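PDB 3EZY: dehydrogenase from Thermotoga maritima, which catalyses the NAD(+)-dependent oxidation of myo-inositol to scyllo-inosose, probably as a step of myo-inositol degradation. Local coordinates for the interface of chains A and B. Numbering follows the deposited sequence. Chains: chain A/B, Dehydrogenase.

The interface of chains A and B. Residues chain A 149, 153, 235, 240; chain B 242, 244, 249.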
loop_
_atom_site.group_PDB
_atom_site.type_symbol
_atom_site.label_atom_id
_atom_site.label_comp_id
_atom_site.label_asym_id
_atom_site.label_seq_id
_atom_site.Cartn_x
_atom_site.Cartn_y
_atom_site.Cartn_z
ATOM N N ARG A 149 4.723 -19.463 -4.499
ATOM C CA ARG A 149 5.721 -18.985 -3.554
ATOM C C ARG A 149 5.158 -18.908 -2.138
ATOM O O ARG A 149 4.104 -18.297 -1.924
ATOM C CB ARG A 149 6.159 -17.601 -3.950
ATOM C CG ARG A 149 7.138 -16.993 -2.989
ATOM C CD ARG A 149 6.556 -15.903 -2.093
ATOM N NE ARG A 149 7.609 -15.327 -1.237
ATOM C CZ ARG A 149 8.273 -14.189 -1.507
ATOM N NH1 ARG A 149 8.006 -13.497 -2.634
ATOM N NH2 ARG A 149 9.236 -13.758 -0.662
ATOM N N ARG A 153 8.274 -17.488 8.121
ATOM C CA ARG A 153 9.312 -17.180 9.103
ATOM C C ARG A 153 8.638 -16.890 10.458
ATOM O O ARG A 153 7.582 -16.214 10.514
ATOM C CB ARG A 153 10.153 -15.965 8.645
ATOM C CG ARG A 153 10.524 -15.967 7.176
ATOM C CD ARG A 153 11.377 -14.746 6.758
ATOM N NE ARG A 153 11.882 -14.943 5.396
ATOM C CZ ARG A 153 11.890 -14.031 4.439
ATOM N NH1 ARG A 153 11.462 -12.768 4.665
ATOM N NH2 ARG A 153 12.343 -14.390 3.240
ATOM N N TYR A 235 11.100 -8.879 12.779
ATOM C CA TYR A 235 9.924 -8.041 12.635
ATOM C C TYR A 235 8.619 -8.744 12.954
ATOM O O TYR A 235 7.554 -8.116 12.856
ATOM C CB TYR A 235 9.860 -7.374 11.239
ATOM C CG TYR A 235 10.037 -8.342 10.069
ATOM C CD1 TYR A 235 8.937 -8.894 9.437
ATOM C CD2 TYR A 235 11.310 -8.688 9.599
ATOM C CE1 TYR A 235 9.074 -9.778 8.340
ATOM C CE2 TYR A 235 11.467 -9.591 8.534
ATOM C CZ TYR A 235 10.340 -10.121 7.903
ATOM O OH TYR A 235 10.510 -11.003 6.836
ATOM N N ARG A 240 3.716 -15.372 3.927
ATOM C CA ARG A 240 3.064 -14.896 2.733
ATOM C C ARG A 240 2.851 -16.021 1.779
ATOM O O ARG A 240 3.616 -16.959 1.751
ATOM C CB ARG A 240 3.899 -13.804 2.049
ATOM C CG ARG A 240 3.832 -12.445 2.784
ATOM C CD ARG A 240 4.825 -11.494 2.192
ATOM N NE ARG A 240 6.148 -11.761 2.739
ATOM C CZ ARG A 240 7.289 -11.713 2.055
ATOM N NH1 ARG A 240 7.272 -11.483 0.767
ATOM N NH2 ARG A 240 8.462 -11.940 2.653
ATOM N N GLU B 242 13.791 -9.118 -3.019
ATOM C CA GLU B 242 13.705 -9.016 -1.570
ATOM C C GLU B 242 14.989 -9.574 -0.940
ATOM O O GLU B 242 15.591 -10.540 -1.440
ATOM C CB GLU B 242 12.459 -9.783 -1.052
ATOM C CG GLU B 242 12.422 -10.002 0.473
ATOM C CD GLU B 242 11.354 -11.016 0.911
ATOM O OE1 GLU B 242 10.350 -11.199 0.152
ATOM O OE2 GLU B 242 11.552 -11.631 1.999
ATOM N N PHE B 244 16.300 -10.641 3.005
ATOM C CA PHE B 244 15.895 -10.832 4.385
ATOM C C PHE B 244 17.171 -11.125 5.152
ATOM O O PHE B 244 18.005 -11.942 4.715
ATOM C CB PHE B 244 14.964 -12.033 4.459
ATOM C CG PHE B 244 14.838 -12.618 5.853
ATOM C CD1 PHE B 244 14.177 -11.908 6.838
ATOM C CD2 PHE B 244 15.407 -13.881 6.170
ATOM C CE1 PHE B 244 14.040 -12.418 8.158
ATOM C CE2 PHE B 244 15.307 -14.403 7.465
ATOM C CZ PHE B 244 14.609 -13.670 8.479
ATOM N N ARG B 249 13.975 -6.899 6.750
ATOM C CA ARG B 249 13.675 -7.267 5.380
ATOM C C ARG B 249 13.665 -6.007 4.505
ATOM O O ARG B 249 13.252 -4.941 4.957
ATOM C CB ARG B 249 12.295 -7.964 5.341
ATOM C CG ARG B 249 11.942 -8.585 3.996
ATOM C CD ARG B 249 10.467 -9.014 3.941
ATOM N NE ARG B 249 9.588 -7.874 3.663
ATOM C CZ ARG B 249 8.268 -7.873 3.833
ATOM N NH1 ARG B 249 7.641 -8.930 4.331
ATOM N NH2 ARG B 249 7.572 -6.790 3.513
#
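B:Glu242 reaches from strand 238-245 of one chain into three arginines of the other, A:Arg149, A:Arg153 and A:Arg240, and illustrates how one carboxylate can be shared in a two-fold symmetric, largely strand-borne interface that may be the biological one. Stretched out past CG (chi2 -167°), the side chain carries the carboxylate out to the guanidinium groups. A:Arg240 meets it end-on, NH1 bonding B:Glu242 OE1 and NH2 bonding B:Glu242 OE2, each at 3.2 Å. A:Arg153 also comes end-on, but its plane stands nearly upright to the carboxylate, 82° apart, and both terminal nitrogens converge on B:Glu242 OE2, with NH1 at 2.9 Å, nearly in line with the C-O bond. A:Arg149 NH2 lies 2.9 Å from B:Glu242 OE1, on the face opposite A:Arg240 NH1. The gathered positive charge would probably keep B:Glu242 ionised.

The guanidinium of A:Arg153 is steadied on further sides. B:Phe244 lies almost parallel against one face of it, the planes 11° apart, with B:Phe244 CG 3.6 Å from A:Arg153 CZ, while A:Arg153 CD sits over the ring centre. A:Tyr235 OH accepts a bond from NH1 in the guanidinium plane, a phenol that does not touch the carboxylate but probably helps fix the rotation of the guanidinium. B:Arg249 runs roughly perpendicular to the tyrosine side chain and offers its aliphatic stem: B:Arg249 CB packs 3.7 Å from A:Tyr235 CE2, and B:Arg249 CD lies 3.5 Å from A:Tyr235 OH.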